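Local atomic coordinates of ribonucleoside-diphosphate reductase (Pseudomonas aeruginosa, PDB entry 5IM3), a protein that probably reduces ribonucleoside diphosphates to the 2'-deoxyribonucleotide precursors of DNA, as the large chain of an allosterically regulated reductase that binds dATP. Residues L176-D180 against E216-V222. Numbering follows the deposited sequence.
Sequences LAEVD and EPNYSYV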
ATOM      1  N   LEU A 176     -57.091   2.920  13.771  1.00 85.99           N
ATOM      2  CA  LEU A 176     -55.661   2.748  13.980  1.00 85.70           C
ATOM      3  C   LEU A 176     -55.366   2.627  15.467  1.00 86.29           C
ATOM      4  O   LEU A 176     -56.012   3.278  16.292  1.00 88.27           O
ATOM      5  CB  LEU A 176     -54.871   3.919  13.378  1.00 82.58           C
ATOM      6  CG  LEU A 176     -55.009   4.085  11.864  1.00 79.98           C
ATOM      7  CD1 LEU A 176     -54.280   5.332  11.389  1.00 76.76           C
ATOM      8  CD2 LEU A 176     -54.493   2.852  11.135  1.00 81.33           C
ATOM      9  N   ALA A 177     -54.389   1.789  15.800  1.00 88.00           N
ATOM     10  CA  ALA A 177     -54.036   1.502  17.181  1.00 89.12           C
ATOM     11  C   ALA A 177     -52.881   2.383  17.640  1.00 88.52           C
ATOM     12  O   ALA A 177     -52.056   2.828  16.840  1.00 87.95           O
ATOM     13  CB  ALA A 177     -53.656   0.029  17.345  1.00 91.70           C
ATOM     14  N   GLU A 178     -52.830   2.624  18.950  1.00 91.06           N
ATOM     15  CA  GLU A 178     -51.755   3.401  19.568  1.00 92.49           C
ATOM     16  C   GLU A 178     -51.611   4.779  18.923  1.00 88.12           C
ATOM     17  O   GLU A 178     -50.509   5.323  18.830  1.00 86.95           O
ATOM     18  CB  GLU A 178     -50.427   2.640  19.513  1.00 96.41           C
ATOM     19  CG  GLU A 178     -50.341   1.470  20.482  1.00101.73           C
ATOM     20  CD  GLU A 178     -50.272   1.920  21.932  1.00106.13           C
ATOM     21  OE1 GLU A 178     -49.806   3.053  22.181  1.00105.21           O
ATOM     22  OE2 GLU A 178     -50.686   1.146  22.825  1.00110.01           O
ATOM     23  N   VAL A 179     -52.725   5.354  18.476  1.00 79.76           N
ATOM     24  CA  VAL A 179     -52.756   6.718  17.964  1.00 76.76           C
ATOM     25  C   VAL A 179     -53.662   7.544  18.863  1.00 78.60           C
ATOM     26  O   VAL A 179     -54.740   7.089  19.261  1.00 79.77           O
ATOM     27  CB  VAL A 179     -53.236   6.778  16.498  1.00 76.21           C
ATOM     28  CG1 VAL A 179     -52.221   6.105  15.582  1.00 75.25           C
ATOM     29  CG2 VAL A 179     -54.610   6.138  16.353  1.00 77.02           C
ATOM     30  N   ASP A 180     -53.221   8.758  19.181  1.00 81.50           N
ATOM     31  CA  ASP A 180     -53.899   9.620  20.148  1.00 83.84           C
ATOM     32  C   ASP A 180     -54.305  10.912  19.445  1.00 81.34           C
ATOM     33  O   ASP A 180     -53.468  11.790  19.212  1.00 80.05           O
ATOM     34  CB  ASP A 180     -52.994   9.897  21.344  1.00 85.93           C
ATOM     35  CG  ASP A 180     -53.745  10.491  22.516  1.00 87.07           C
ATOM     36  OD1 ASP A 180     -54.822  11.085  22.295  1.00 86.07           O
ATOM     37  OD2 ASP A 180     -53.256  10.366  23.659  1.00 89.85           O
ATOM     38  N   GLU A 216     -44.466   5.394  16.577  1.00 88.27           N
ATOM     39  CA  GLU A 216     -45.605   4.565  16.200  1.00 86.73           C
ATOM     40  C   GLU A 216     -45.874   4.708  14.706  1.00 83.99           C
ATOM     41  O   GLU A 216     -46.359   5.757  14.261  1.00 80.30           O
ATOM     42  CB  GLU A 216     -46.842   4.947  17.013  1.00 85.74           C
ATOM     43  CG  GLU A 216     -48.132   4.291  16.535  1.00 86.62           C
ATOM     44  CD  GLU A 216     -48.039   2.780  16.511  1.00 89.09           C
ATOM     45  OE1 GLU A 216     -47.318   2.226  17.364  1.00 91.23           O
ATOM     46  OE2 GLU A 216     -48.676   2.152  15.637  1.00 87.67           O
ATOM     47  N   PRO A 217     -45.592   3.679  13.901  1.00 91.36           N
ATOM     48  CA  PRO A 217     -45.698   3.850  12.444  1.00 87.28           C
ATOM     49  C   PRO A 217     -47.099   4.192  11.970  1.00 84.65           C
ATOM     50  O   PRO A 217     -47.244   4.873  10.947  1.00 83.75           O
ATOM     51  CB  PRO A 217     -45.229   2.494  11.899  1.00 89.59           C
ATOM     52  CG  PRO A 217     -45.502   1.531  12.994  1.00 92.26           C
ATOM     53  CD  PRO A 217     -45.255   2.291  14.265  1.00 94.13           C
ATOM     54  N   ASN A 218     -48.138   3.754  12.685  1.00 81.10           N
ATOM     55  CA  ASN A 218     -49.503   3.998  12.232  1.00 78.33           C
ATOM     56  C   ASN A 218     -49.802   5.481  12.057  1.00 75.84           C
ATOM     57  O   ASN A 218     -50.778   5.826  11.381  1.00 74.96           O
ATOM     58  CB  ASN A 218     -50.503   3.377  13.207  1.00 78.91           C
ATOM     59  CG  ASN A 218     -50.619   1.876  13.041  1.00 80.54           C
ATOM     60  OD1 ASN A 218     -50.521   1.355  11.931  1.00 81.84           O
ATOM     61  ND2 ASN A 218     -50.827   1.172  14.145  1.00 83.92           N
ATOM     62  N   TYR A 219     -48.990   6.365  12.637  1.00 69.64           N
ATOM     63  CA  TYR A 219     -49.166   7.791  12.389  1.00 68.60           C
ATOM     64  C   TYR A 219     -48.904   8.162  10.938  1.00 68.29           C
ATOM     65  O   TYR A 219     -49.373   9.212  10.487  1.00 65.92           O
ATOM     66  CB  TYR A 219     -48.255   8.603  13.306  1.00 70.40           C
ATOM     67  CG  TYR A 219     -48.783   8.703  14.715  1.00 71.99           C
ATOM     68  CD1 TYR A 219     -49.863   9.519  15.012  1.00 69.66           C
ATOM     69  CD2 TYR A 219     -48.210   7.975  15.745  1.00 74.57           C
ATOM     70  CE1 TYR A 219     -50.354   9.607  16.298  1.00 72.95           C
ATOM     71  CE2 TYR A 219     -48.695   8.061  17.033  1.00 76.40           C
ATOM     72  CZ  TYR A 219     -49.767   8.880  17.303  1.00 74.18           C
ATOM     73  OH  TYR A 219     -50.263   8.974  18.578  1.00 76.74           O
ATOM     74  N   SER A 220     -48.161   7.334  10.197  1.00 72.95           N
ATOM     75  CA  SER A 220     -47.993   7.581   8.770  1.00 71.33           C
ATOM     76  C   SER A 220     -49.342   7.631   8.068  1.00 68.78           C
ATOM     77  O   SER A 220     -49.587   8.513   7.235  1.00 67.68           O
ATOM     78  CB  SER A 220     -47.099   6.507   8.150  1.00 72.53           C
ATOM     79  OG  SER A 220     -47.028   6.654   6.740  1.00 70.08           O
ATOM     80  N   TYR A 221     -50.236   6.694   8.393  1.00 64.98           N
ATOM     81  CA  TYR A 221     -51.590   6.753   7.851  1.00 63.05           C
ATOM     82  C   TYR A 221     -52.303   8.013   8.316  1.00 63.03           C
ATOM     83  O   TYR A 221     -52.995   8.672   7.532  1.00 62.08           O
ATOM     84  CB  TYR A 221     -52.381   5.512   8.263  1.00 63.34           C
ATOM     85  CG  TYR A 221     -51.744   4.200   7.864  1.00 63.78           C
ATOM     86  CD1 TYR A 221     -51.749   3.776   6.541  1.00 62.90           C
ATOM     87  CD2 TYR A 221     -51.152   3.379   8.813  1.00 67.04           C
ATOM     88  CE1 TYR A 221     -51.172   2.574   6.174  1.00 63.87           C
ATOM     89  CE2 TYR A 221     -50.573   2.176   8.456  1.00 68.32           C
ATOM     90  CZ  TYR A 221     -50.586   1.779   7.137  1.00 66.40           C
ATOM     91  OH  TYR A 221     -50.011   0.582   6.781  1.00 69.70           O
ATOM     92  N   VAL A 222     -52.142   8.368   9.595  1.00 66.42           N
ATOM     93  CA  VAL A 222     -52.764   9.580  10.119  1.00 66.25           C
ATOM     94  C   VAL A 222     -52.229  10.804   9.393  1.00 64.57           C
ATOM     95  O   VAL A 222     -52.979  11.735   9.075  1.00 62.77           O
ATOM     96  CB  VAL A 222     -52.532   9.687  11.640  1.00 68.76           C
ATOM     97  CG1 VAL A 222     -53.193  10.945  12.194  1.00 67.34           C
ATOM     98  CG2 VAL A 222     -53.046   8.442  12.355  1.00 70.77           C
TER
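Within the second of the two ATP-cone domains, the loop 176-180, which joins helices 162-173 and 181-190, lies against the start of helix 219-239. Together the two segments bury 389 Å², and CA separations of 6.5 Å for Leu-176 to Asn-218 and 6.7 Å for Val-179 to Tyr-219 mark a close backbone approach.

Apolar contacts supply much of the interface. CD1 of Leu-176 lies 3.5 Å from Val-222 CG2 and 3.7 Å from Tyr-221 CB, so this leucine packs on the first turn of the helix. Val-179 CG1 reaches the same methyl, Val-222 CG2, at 4.1 Å, and it also makes a CH-pi contact: it sits 4.0 Å from the centroid of the Tyr-219 ring and 9° off the normal, hence squarely over the face. Ala-172 and Cys-173 of helix 162-173 and Ile-184 of helix 181-190 extend this apolar cluster.

The polar contacts are of two kinds, caps at the helix starts and bonds across the segments. A type I turn from Glu-216 to Tyr-219 leads into helix 219-239, and Glu-216 OE2 accepts a weak capping bond from Asn-218 N (3.4 Å); the other carboxylate oxygen, OE1, forms a salt bridge with Lys-814, tying the cone to helix 807-815. Asn-218 ND2 donates weakly to Ala-177 O (3.4 Å, 155°). At the opposite end of the loop, Asp-180 N-caps helix 181-190 through OD1 and Leu-183 N, while its own backbone N donates to Tyr-219 OH at 3.0 Å, with an N-H...O angle of 147°.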